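Local coordinates for protein geobacter metallireducens SMUG1 (Geobacter metallireducens, PDB 5H9I) that is a SMUG1-type member of the uracil-DNA glycosylase superfamily and holds xanthine in a pocket at the C-terminal ends of the strands of a parallel beta-sheet, at residues V42-R47 / G71-E76; G59-P64 / I153-L158; A78-T81 / G85-G88; P165-C170 / G190-A195. One frame throughout, in Å; residues are numbered along the deposited sequence. Where two conformers were deposited one is given.

Contact 1: V42-R47 / G71-E76; sequences VAYLSR and GVPFGE. With XAN (xanthine), chain B.
Tyr44 meets Val72 and Pro73, and these three buried residues carry the contact. The tyrosine ring extends from helix 38-48 toward the loop that follows helix 67-70. Val72 CG1 lies over one face of the ring, 4.1 Å from the centroid of the Tyr44 ring and 15° off its normal. This is a CH-pi contact. CG1 is placed there by a chi1 of 175°, which sets it anti to the backbone N of Val72. The second methyl, Val72 CG2, then rests against Tyr44 CB at 4.0 Å. The Pro73 ring points back at the Tyr44 side chain. Its CD is 3.4 Å from Tyr44 CE2, an oblique approach. The packing is apolar, but the far end of the tyrosine is polar and buried. Tyr44 OH is hydrogen-bonded to Val137 O on strand 135-139, an outermost strand of the parallel sheet. Val72 to Gly75 form a type II beta turn with Pro73 and Phe74 at its corners. The turn is part of the xanthine pocket. Phe74 N donates to xanthine O2 at 2.8 Å, with an N-H...O angle of 164°. The Phe74 ring lays one face against the xanthine, with Phe74 CZ 3.4 Å from xanthine C6. The carbonyl between these two pocket residues, Pro73 O, is hydrogen-bonded to Trp118 NE1 of helix 112-125.

Contact 2: G59-P64 / I153-L158; sequences GMNPGP and ITPDKL. With XAN (xanthine), chain B.
Met60 and Asn61 pack against Thr154 and Pro155. The first pair lies in the loop after strand 55-59, an inner strand of the parallel sheet in this alpha/beta fold. Thr154 precedes a short 3-10 segment, 155-157, and Pro155 begins it. The closer packing is at buried Asn61 and Pro155, where Asn61 OD1 is 3.6 Å from Pro155 CD. Asn61 CG sits between its own backbone N and carbonyl carbon (chi1 81°), which brings the amide across the proline ring. Asn61 ND2 is hydrogen-bonded to Leu143 O. It also donates to a water at 2.9 Å, and this water probably links it to Ile153 O. The other side is looser and partly exposed. The Met60 chain is extended up to SD and then bends. SD is 4.0 Å from Pro155 CD, and Met60 CE reaches Thr154 CG2 at 3.8 Å. Thr154 turns its hydroxyl to its own segment, where OG1 donates to Asp156 OD1. Away from Pro155, the backbone of the first loop lines the xanthine pocket. Asn61 N makes a weak, long bond to xanthine O6, and Met60 N donates to the same oxygen at 2.9 Å.

Contact 3: A78-T81 / G85-G88; sequences AVVT and GING. With BME (beta-mercaptoethanol), chain F.
The amide of Asn87 and the carbonyl of Val80 are the flat groups that face the other segment here. Thr81 CG2 lies to one side of the Asn87 amide plane, 4.1 Å from ND2 of Asn87. The two side chains run next to each other and point the same way. At the Val80 carbonyl, Ile86 N arrives 33° out of the carbonyl plane. It donates to Val80 O at 3.1 Å, and the bond is nearly straight, with an N-H...O angle of 174°. The Ile86 carbonyl points back at the helix. Ile86 O is 3.4 Å from Thr81 CA in a CA-H...O contact, and it also touches Thr81 CG2 and Val80 CG1. Val80 CG1, trans to its backbone N (chi1 170°), reaches the chain after the helix. There it packs on Ile86 CB at 3.8 Å. Thr81 turns the other way with its hydroxyl, and OG1 donates to Ala78 O within the helix. The remainder of Ile86 is buried against Pro40, Tyr44, Arg47 and Phe48 of helix 38-48. Asn87 lies at the exposed end and touches Phe105. Further along, Gly88 O accepts a bond from beta-mercaptoethanol O1 at 2.9 Å, probably a molecule from the crystallisation liquor. Gly85 has the positive phi of the left-handed helical region and makes a second CA-H...O contact, to Thr81 O. The Ile86 N to Val80 O bond links residues six apart and ties the chain to the helix end. This is a helix C-terminus ended by a glycine of positive phi, after which the chain runs back beside Val80 and Thr81.

Contact 4: P165-C170 / G190-A195; sequences PLFAAC and GAFAEA
Phe167 and Phe192 stand on two helical segments that meet through these side chains alone. Residues 165-170 belong to the long helix 160-181, which is kinked at Pro165, where the proline N makes no bond to the preceding turn. Residues 190-195 are the start of helix 191-201. Gly190 is its N-cap residue and has a positive phi of 95°. Its carbonyl begins the helical bonding, with Glu194 N donating to Gly190 O at 3.1 Å. The two phenylalanines approach from opposite directions. Phe167 CZ comes to the edge of the Phe192 ring, near its plane. It is 3.7 Å from Phe192 CE1 and 4.0 Å from Phe192 CZ. The ring centroids of Phe167 and Phe192 are 5.9 Å apart and the planes are inclined at 63°, so the pair is oblique. With chi1 at 163° the Phe192 ring swings away from its own backbone N and out toward helix 160-181. The area buried is small and both rings are partly exposed. Phe192 also touches Met60 and Asp156, so the loops after strands 55-59 and 152-153 meet the aromatic pair too. Next to Phe167 in the chain, buried Leu166 packs on Leu158. Helix 191-201 joins strand 185-189 to strand 207-211, which are parallel neighbours in the sheet. Its first turn therefore belongs to a beta-alpha-beta crossover, and the Phe pair connects that crossover to helix 160-181.

How the contacts relate
Contact 1 is buried, contacts 2 and 3 are partly buried, and contact 4 lies at the surface. Contacts 1 and 2 both border the xanthine: Phe74 CE2 of the first is 4.0 Å from Gly59 CA of the second. Contacts 1 and 3 share the surroundings of helix 38-48, and Gly75 CA is 3.6 Å from Val80 CG2. Contact 4 adjoins contact 2, with Gly59 C 3.8 Å from Ala193 CB. Contacts 3 and 4 are far apart, with centres about 27 Å from each other. The chemistry differs as well. Contact 3 has a direct backbone hydrogen bond, contact 2 probably a water bridge, and contacts 1 and 4 rely on aromatic and apolar packing.

Contact 1: V42-R47 / G71-E76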
loop_
_atom_site.group_PDB
_atom_site.type_symbol
_atom_site.label_atom_id
_atom_site.label_comp_id
_atom_site.label_asym_id
_atom_site.label_seq_id
_atom_site.Cartn_x
_atom_site.Cartn_y
_atom_site.Cartn_z
ATOM N N VAL A 42 1.130 11.641 -4.742
ATOM C CA VAL A 42 0.946 12.805 -3.892
ATOM C C VAL A 42 -0.474 13.344 -3.937
ATOM O O VAL A 42 -0.952 13.880 -2.940
ATOM C CB VAL A 42 2.049 13.853 -4.251
ATOM C CG1 VAL A 42 1.786 15.152 -3.518
ATOM C CG2 VAL A 42 3.433 13.306 -3.888
ATOM N N ALA A 43 -1.153 13.279 -5.095
ATOM C CA ALA A 43 -2.552 13.566 -5.130
ATOM C C ALA A 43 -3.367 12.758 -4.096
ATOM O O ALA A 43 -4.185 13.285 -3.381
ATOM C CB ALA A 43 -3.138 13.410 -6.553
ATOM N N TYR A 44 -3.082 11.468 -4.083
ATOM C CA TYR A 44 -3.830 10.600 -3.158
ATOM C C TYR A 44 -3.460 10.978 -1.712
ATOM O O TYR A 44 -4.356 11.153 -0.872
ATOM C CB TYR A 44 -3.393 9.141 -3.434
ATOM C CG TYR A 44 -3.851 8.127 -2.400
ATOM C CD1 TYR A 44 -5.195 7.833 -2.269
ATOM C CD2 TYR A 44 -2.920 7.515 -1.572
ATOM C CE1 TYR A 44 -5.660 6.901 -1.328
ATOM C CE2 TYR A 44 -3.399 6.591 -0.606
ATOM C CZ TYR A 44 -4.755 6.329 -0.511
ATOM O OH TYR A 44 -5.197 5.470 0.483
ATOM N N LEU A 45 -2.162 11.190 -1.384
ATOM C CA LEU A 45 -1.777 11.575 -0.052
ATOM C C LEU A 45 -2.410 12.894 0.365
ATOM O O LEU A 45 -2.919 13.035 1.477
ATOM C CB LEU A 45 -0.292 11.724 0.112
ATOM C CG LEU A 45 0.532 10.483 -0.230
ATOM C CD1 LEU A 45 2.043 10.902 -0.052
ATOM C CD2 LEU A 45 0.190 9.267 0.549
ATOM N N SER A 46 -2.448 13.855 -0.550
ATOM C CA SER A 46 -2.838 15.206 -0.188
ATOM C C SER A 46 -4.339 15.348 -0.152
ATOM O O SER A 46 -4.883 16.038 0.739
ATOM C CB SER A 46 -2.331 16.148 -1.231
ATOM O OG SER A 46 -0.888 16.105 -1.361
ATOM N N ARG A 47 -5.055 14.698 -1.028
ATOM C CA ARG A 47 -6.505 14.805 -1.101
ATOM C C ARG A 47 -7.220 13.989 -0.045
ATOM O O ARG A 47 -8.326 14.350 0.390
ATOM C CB ARG A 47 -7.012 14.385 -2.490
ATOM C CG ARG A 47 -6.552 15.307 -3.592
ATOM C CD ARG A 47 -6.969 14.854 -4.973
ATOM N NE ARG A 47 -6.118 15.549 -5.940
ATOM C CZ ARG A 47 -6.262 15.451 -7.258
ATOM N NH1 ARG A 47 -7.233 14.787 -7.800
ATOM N NH2 ARG A 47 -5.320 16.039 -7.987
ATOM N N GLY A 71 0.239 4.550 -8.634
ATOM C CA GLY A 71 0.795 5.209 -7.444
ATOM C C GLY A 71 -0.119 5.155 -6.225
ATOM O O GLY A 71 0.325 5.693 -5.200
ATOM N N VAL A 72 -1.257 4.498 -6.322
ATOM C CA VAL A 72 -2.186 4.440 -5.238
ATOM C C VAL A 72 -2.271 3.091 -4.653
ATOM O O VAL A 72 -2.327 2.127 -5.445
ATOM C CB VAL A 72 -3.532 4.881 -5.716
ATOM C CG1 VAL A 72 -4.602 4.723 -4.633
ATOM C CG2 VAL A 72 -3.504 6.332 -6.221
ATOM N N PRO A 73 -2.156 2.867 -3.334
ATOM C CA PRO A 73 -2.286 1.503 -2.764
ATOM C C PRO A 73 -3.566 0.800 -3.222
ATOM O O PRO A 73 -4.633 1.389 -3.320
ATOM C CB PRO A 73 -2.323 1.712 -1.229
ATOM C CG PRO A 73 -1.816 3.115 -1.060
ATOM C CD PRO A 73 -2.075 3.910 -2.302
ATOM N N PHE A 74 -3.361 -0.490 -3.578
ATOM C CA PHE A 74 -4.487 -1.304 -4.149
ATOM C C PHE A 74 -5.162 -0.612 -5.303
ATOM O O PHE A 74 -6.314 -0.773 -5.558
ATOM C CB PHE A 74 -5.504 -1.636 -3.009
ATOM C CG PHE A 74 -4.958 -2.573 -1.946
ATOM C CD1 PHE A 74 -5.036 -3.977 -2.134
ATOM C CD2 PHE A 74 -4.362 -2.073 -0.816
ATOM C CE1 PHE A 74 -4.598 -4.783 -1.131
ATOM C CE2 PHE A 74 -3.918 -2.898 0.172
ATOM C CZ PHE A 74 -4.047 -4.230 -0.006
ATOM N N GLY A 75 -4.380 0.185 -6.065
ATOM C CA GLY A 75 -4.922 1.181 -6.935
ATOM C C GLY A 75 -5.261 0.682 -8.323
ATOM O O GLY A 75 -4.628 1.061 -9.306
ATOM N N GLU A 76 -6.303 -0.098 -8.385
ATOM C CA GLU A 76 -6.876 -0.578 -9.649
ATOM C C GLU A 76 -7.186 0.688 -10.469
ATOM O O GLU A 76 -7.782 1.672 -9.974
ATOM C CB GLU A 76 -8.074 -1.449 -9.403
ATOM C CG GLU A 76 -8.648 -2.111 -10.719
ATOM C CD GLU A 76 -10.021 -1.708 -11.061
ATOM O OE1 GLU A 76 -10.659 -0.780 -10.448
ATOM O OE2 GLU A 76 -10.574 -2.305 -12.053
HETATM N N9 XAN B . -2.625 -5.611 -4.414
HETATM C C4 XAN B . -2.039 -4.762 -3.615
HETATM N N3 XAN B . -1.818 -3.451 -3.639
HETATM C C2 XAN B . -1.201 -2.903 -2.691
HETATM O O2 XAN B . -0.967 -1.723 -2.762
HETATM N N1 XAN B . -0.805 -3.564 -1.593
HETATM C C6 XAN B . -0.983 -4.839 -1.429
HETATM O O6 XAN B . -0.570 -5.472 -0.451
HETATM C C5 XAN B . -1.592 -5.524 -2.482
HETATM N N7 XAN B . -1.924 -6.793 -2.672
HETATM C C8 XAN B . -2.552 -6.843 -3.836
#

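Contact 2: G59-P64 / I153-L158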
loop_
_atom_site.group_PDB
_atom_site.type_symbol
_atom_site.label_atom_id
_atom_site.label_comp_id
_atom_site.label_asym_id
_atom_site.label_seq_id
_atom_site.Cartn_x
_atom_site.Cartn_y
_atom_site.Cartn_z
ATOM N N GLY A 59 -1.201 -2.346 3.591
ATOM C CA GLY A 59 -0.904 -3.492 2.694
ATOM C C GLY A 59 0.563 -3.821 2.741
ATOM O O GLY A 59 1.307 -3.204 3.432
ATOM N N MET A 60 0.933 -4.763 1.961
ATOM C CA MET A 60 2.307 -5.227 1.919
ATOM C C MET A 60 3.118 -4.469 0.899
ATOM O O MET A 60 4.005 -3.771 1.238
ATOM C CB MET A 60 2.325 -6.734 1.619
ATOM C CG MET A 60 3.727 -7.349 1.449
ATOM S SD MET A 60 3.697 -9.227 1.140
ATOM C CE MET A 60 3.108 -9.137 -0.498
ATOM N N ASN A 61 2.830 -4.648 -0.377
ATOM C CA ASN A 61 3.553 -3.949 -1.397
ATOM C C ASN A 61 2.742 -3.936 -2.706
ATOM O O ASN A 61 1.741 -4.605 -2.764
ATOM C CB ASN A 61 5.020 -4.499 -1.602
ATOM C CG ASN A 61 5.095 -5.737 -2.467
ATOM O OD1 ASN A 61 4.360 -6.723 -2.279
ATOM N ND2 ASN A 61 6.034 -5.710 -3.422
ATOM N N PRO A 62 3.124 -3.126 -3.693
ATOM C CA PRO A 62 2.261 -2.996 -4.871
ATOM C C PRO A 62 2.018 -4.242 -5.672
ATOM O O PRO A 62 2.903 -5.140 -5.721
ATOM C CB PRO A 62 3.070 -2.063 -5.755
ATOM C CG PRO A 62 3.834 -1.150 -4.780
ATOM C CD PRO A 62 4.229 -2.145 -3.702
ATOM N N GLY A 63 0.833 -4.361 -6.255
ATOM C CA GLY A 63 0.644 -5.349 -7.313
ATOM C C GLY A 63 1.033 -4.661 -8.582
ATOM O O GLY A 63 0.955 -3.433 -8.793
ATOM N N PRO A 64 1.518 -5.487 -9.516
ATOM C CA PRO A 64 1.926 -4.936 -10.816
ATOM C C PRO A 64 0.916 -4.147 -11.585
ATOM O O PRO A 64 1.292 -3.266 -12.401
ATOM C CB PRO A 64 2.326 -6.245 -11.603
ATOM C CG PRO A 64 1.485 -7.275 -10.929
ATOM C CD PRO A 64 1.603 -6.938 -9.469
ATOM N N ILE A 153 8.506 -11.034 -6.728
ATOM C CA ILE A 153 9.234 -11.491 -5.564
ATOM C C ILE A 153 8.613 -10.695 -4.400
ATOM O O ILE A 153 8.850 -9.499 -4.316
ATOM C CB ILE A 153 10.755 -11.248 -5.579
ATOM C CG1 ILE A 153 11.468 -11.871 -6.831
ATOM C CG2 ILE A 153 11.397 -11.666 -4.278
ATOM C CD1 ILE A 153 12.881 -11.348 -7.046
ATOM N N THR A 154 7.828 -11.336 -3.536
ATOM C CA THR A 154 7.281 -10.646 -2.339
ATOM C C THR A 154 8.352 -10.384 -1.355
ATOM O O THR A 154 9.330 -11.047 -1.300
ATOM C CB THR A 154 6.157 -11.493 -1.715
ATOM O OG1 THR A 154 6.626 -12.814 -1.437
ATOM C CG2 THR A 154 5.073 -11.566 -2.662
ATOM N N PRO A 155 8.220 -9.331 -0.527
ATOM C CA PRO A 155 9.367 -8.957 0.290
ATOM C C PRO A 155 9.786 -9.937 1.408
ATOM O O PRO A 155 10.933 -9.895 1.849
ATOM C CB PRO A 155 8.950 -7.614 0.913
ATOM C CG PRO A 155 7.721 -7.252 0.247
ATOM C CD PRO A 155 7.183 -8.306 -0.628
ATOM N N ASP A 156 8.881 -10.810 1.794
ATOM C CA ASP A 156 9.207 -11.865 2.698
ATOM C C ASP A 156 10.273 -12.849 2.117
ATOM O O ASP A 156 10.949 -13.514 2.903
ATOM C CB ASP A 156 7.905 -12.588 3.075
ATOM C CG ASP A 156 7.285 -13.305 1.892
ATOM O OD1 ASP A 156 6.724 -12.583 1.055
ATOM O OD2 ASP A 156 7.386 -14.572 1.755
ATOM N N LYS A 157 10.426 -12.942 0.781
ATOM C CA LYS A 157 11.328 -13.889 0.091
ATOM C C LYS A 157 12.690 -13.297 -0.311
ATOM O O LYS A 157 13.489 -13.938 -1.011
ATOM C CB LYS A 157 10.637 -14.446 -1.170
ATOM C CG LYS A 157 9.253 -15.064 -0.885
ATOM C CD LYS A 157 8.464 -15.555 -2.140
ATOM C CE LYS A 157 8.484 -14.572 -3.342
ATOM N NZ LYS A 157 7.271 -14.510 -4.239
ATOM N N LEU A 158 12.975 -12.080 0.146
ATOM C CA LEU A 158 14.289 -11.474 -0.014
ATOM C C LEU A 158 15.291 -12.088 0.961
ATOM O O LEU A 158 14.933 -12.463 2.084
ATOM C CB LEU A 158 14.260 -9.953 0.237
ATOM C CG LEU A 158 13.282 -9.154 -0.698
ATOM C CD1 LEU A 158 13.120 -7.692 -0.297
ATOM C CD2 LEU A 158 13.645 -9.239 -2.153
HETATM N N9 XAN B . -2.625 -5.611 -4.414
HETATM C C4 XAN B . -2.039 -4.762 -3.615
HETATM N N3 XAN B . -1.818 -3.451 -3.639
HETATM C C2 XAN B . -1.201 -2.903 -2.691
HETATM O O2 XAN B . -0.967 -1.723 -2.762
HETATM N N1 XAN B . -0.805 -3.564 -1.593
HETATM C C6 XAN B . -0.983 -4.839 -1.429
HETATM O O6 XAN B . -0.570 -5.472 -0.451
HETATM C C5 XAN B . -1.592 -5.524 -2.482
HETATM N N7 XAN B . -1.924 -6.793 -2.672
HETATM C C8 XAN B . -2.552 -6.843 -3.836
HETATM O O HOH W 1 7.173 -7.361 -5.452
#

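Contact 3: A78-T81 / G85-G88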
loop_
_atom_site.group_PDB
_atom_site.type_symbol
_atom_site.label_atom_id
_atom_site.label_comp_id
_atom_site.label_asym_id
_atom_site.label_seq_id
_atom_site.Cartn_x
_atom_site.Cartn_y
_atom_site.Cartn_z
ATOM N N ALA A 78 -9.380 1.655 -12.761
ATOM C CA ALA A 78 -10.726 2.147 -12.873
ATOM C C ALA A 78 -11.217 2.844 -11.599
ATOM O O ALA A 78 -11.757 3.959 -11.639
ATOM C CB ALA A 78 -11.678 1.093 -13.293
ATOM N N VAL A 79 -10.940 2.186 -10.464
ATOM C CA VAL A 79 -11.439 2.757 -9.239
ATOM C C VAL A 79 -10.668 4.018 -8.903
ATOM O O VAL A 79 -11.293 4.999 -8.362
ATOM C CB VAL A 79 -11.601 1.682 -8.117
ATOM C CG1 VAL A 79 -10.314 1.405 -7.571
ATOM C CG2 VAL A 79 -12.628 2.263 -7.080
ATOM N N VAL A 80 -9.368 4.140 -9.219
ATOM C CA VAL A 80 -8.646 5.321 -8.890
ATOM C C VAL A 80 -9.116 6.482 -9.756
ATOM O O VAL A 80 -9.353 7.583 -9.247
ATOM C CB VAL A 80 -7.212 5.120 -9.077
ATOM C CG1 VAL A 80 -6.417 6.398 -8.985
ATOM C CG2 VAL A 80 -6.650 4.082 -8.095
ATOM N N THR A 81 -9.382 6.257 -11.059
ATOM C CA THR A 81 -9.852 7.306 -11.930
ATOM C C THR A 81 -11.301 7.688 -11.659
ATOM O O THR A 81 -11.622 8.892 -11.619
ATOM C CB THR A 81 -9.662 6.973 -13.461
ATOM O OG1 THR A 81 -10.512 5.920 -13.812
ATOM C CG2 THR A 81 -8.345 6.627 -13.733
ATOM N N GLY A 85 -10.998 10.045 -8.472
ATOM C CA GLY A 85 -10.725 11.183 -9.339
ATOM C C GLY A 85 -9.346 11.526 -9.567
ATOM O O GLY A 85 -9.014 12.724 -9.815
ATOM N N ILE A 86 -8.471 10.546 -9.584
ATOM C CA ILE A 86 -7.062 10.736 -9.819
ATOM C C ILE A 86 -6.644 10.097 -11.135
ATOM O O ILE A 86 -6.958 8.971 -11.371
ATOM C CB ILE A 86 -6.261 10.139 -8.644
ATOM C CG1 ILE A 86 -6.477 10.996 -7.393
ATOM C CG2 ILE A 86 -4.757 10.112 -8.957
ATOM C CD1 ILE A 86 -5.813 10.393 -6.163
ATOM N N ASN A 87 -5.992 10.842 -12.008
ATOM C CA ASN A 87 -5.471 10.327 -13.270
ATOM C C ASN A 87 -4.425 11.292 -13.709
ATOM O O ASN A 87 -4.748 12.414 -14.024
ATOM C CB ASN A 87 -6.594 10.351 -14.325
ATOM C CG ASN A 87 -6.142 9.835 -15.688
ATOM O OD1 ASN A 87 -4.980 9.838 -15.968
ATOM N ND2 ASN A 87 -7.053 9.337 -16.460
ATOM N N GLY A 88 -3.182 10.852 -13.698
ATOM C CA GLY A 88 -2.046 11.740 -13.876
ATOM C C GLY A 88 -0.872 11.089 -14.587
ATOM O O GLY A 88 -1.012 10.000 -15.111
HETATM C C1 BME F . -0.636 7.488 -18.171
HETATM C C2 BME F . 0.711 7.889 -18.733
HETATM O O1 BME F . -0.603 7.651 -16.777
HETATM S S2 BME F . 1.340 9.331 -18.046
#

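Contact 4: P165-C170 / G190-A195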
loop_
_atom_site.group_PDB
_atom_site.type_symbol
_atom_site.label_atom_id
_atom_site.label_comp_id
_atom_site.label_asym_id
_atom_site.label_seq_id
_atom_site.Cartn_x
_atom_site.Cartn_y
_atom_site.Cartn_z
ATOM N N PRO A 165 17.610 -4.048 5.946
ATOM C CA PRO A 165 17.654 -2.601 5.790
ATOM C C PRO A 165 16.352 -2.067 5.108
ATOM O O PRO A 165 15.970 -0.947 5.426
ATOM C CB PRO A 165 18.935 -2.334 4.923
ATOM C CG PRO A 165 19.351 -3.665 4.524
ATOM C CD PRO A 165 18.836 -4.683 5.411
ATOM N N LEU A 166 15.740 -2.936 4.324
ATOM C CA LEU A 166 14.445 -2.561 3.646
ATOM C C LEU A 166 13.429 -2.376 4.760
ATOM O O LEU A 166 12.727 -1.339 4.850
ATOM C CB LEU A 166 14.011 -3.617 2.672
ATOM C CG LEU A 166 12.575 -3.464 2.102
ATOM C CD1 LEU A 166 12.464 -2.225 1.250
ATOM C CD2 LEU A 166 12.142 -4.723 1.373
ATOM N N PHE A 167 13.329 -3.341 5.660
ATOM C CA PHE A 167 12.346 -3.299 6.729
ATOM C C PHE A 167 12.650 -2.170 7.701
ATOM O O PHE A 167 11.733 -1.534 8.259
ATOM C CB PHE A 167 12.184 -4.633 7.474
ATOM C CG PHE A 167 11.517 -5.773 6.668
ATOM C CD1 PHE A 167 11.132 -5.638 5.427
ATOM C CD2 PHE A 167 11.313 -6.983 7.274
ATOM C CE1 PHE A 167 10.601 -6.661 4.677
ATOM C CE2 PHE A 167 10.728 -8.010 6.567
ATOM C CZ PHE A 167 10.368 -7.852 5.286
ATOM N N ALA A 168 13.932 -1.864 7.942
ATOM C CA ALA A 168 14.247 -0.744 8.798
ATOM C C ALA A 168 13.686 0.566 8.241
ATOM O O ALA A 168 13.082 1.319 9.032
ATOM C CB ALA A 168 15.728 -0.534 8.976
ATOM N N ALA A 169 13.827 0.765 6.936
ATOM C CA ALA A 169 13.352 1.986 6.284
ATOM C C ALA A 169 11.747 2.035 6.319
ATOM O O ALA A 169 11.179 3.066 6.634
ATOM C CB ALA A 169 13.830 2.085 4.875
ATOM N N CYS A 170 11.146 0.894 5.947
ATOM C CA CYS A 170 9.690 0.792 5.951
ATOM C C CYS A 170 9.081 0.915 7.322
ATOM O O CYS A 170 8.040 1.578 7.560
ATOM C CB CYS A 170 9.254 -0.484 5.237
ATOM S SG CYS A 170 9.674 -0.514 3.474
ATOM N N GLY A 190 -3.773 -8.776 5.216
ATOM C CA GLY A 190 -2.939 -10.022 5.077
ATOM C C GLY A 190 -1.994 -10.191 6.210
ATOM O O GLY A 190 -1.701 -9.279 7.002
ATOM N N ALA A 191 -1.484 -11.403 6.314
ATOM C CA ALA A 191 -0.613 -11.764 7.439
ATOM C C ALA A 191 0.722 -11.093 7.452
ATOM O O ALA A 191 1.237 -10.799 8.542
ATOM C CB ALA A 191 -0.394 -13.332 7.365
ATOM N N PHE A 192 1.351 -10.920 6.291
ATOM C CA PHE A 192 2.670 -10.276 6.249
ATOM C C PHE A 192 2.564 -8.826 6.751
ATOM O O PHE A 192 3.332 -8.385 7.608
ATOM C CB PHE A 192 3.347 -10.322 4.900
ATOM C CG PHE A 192 4.472 -9.348 4.757
ATOM C CD1 PHE A 192 5.801 -9.726 5.017
ATOM C CD2 PHE A 192 4.185 -7.975 4.337
ATOM C CE1 PHE A 192 6.810 -8.762 4.857
ATOM C CE2 PHE A 192 5.098 -7.043 4.154
ATOM C CZ PHE A 192 6.463 -7.442 4.408
ATOM N N ALA A 193 1.595 -8.107 6.209
ATOM C CA ALA A 193 1.431 -6.737 6.663
ATOM C C ALA A 193 1.110 -6.687 8.110
ATOM O O ALA A 193 1.653 -5.852 8.800
ATOM C CB ALA A 193 0.365 -5.999 5.829
ATOM N N GLU A 194 0.262 -7.525 8.634
ATOM C CA GLU A 194 -0.074 -7.556 10.052
ATOM C C GLU A 194 1.228 -7.742 10.861
ATOM O O GLU A 194 1.398 -7.042 11.838
ATOM C CB GLU A 194 -1.058 -8.593 10.454
ATOM C CG GLU A 194 -1.435 -8.513 11.919
ATOM C CD GLU A 194 -1.985 -9.790 12.474
ATOM O OE1 GLU A 194 -2.514 -9.663 13.607
ATOM O OE2 GLU A 194 -2.051 -10.808 11.803
ATOM N N ALA A 195 2.061 -8.694 10.430
ATOM C CA ALA A 195 3.259 -8.974 11.253
ATOM C C ALA A 195 4.212 -7.808 11.254
ATOM O O ALA A 195 4.780 -7.492 12.347
ATOM C CB ALA A 195 3.978 -10.201 10.704
#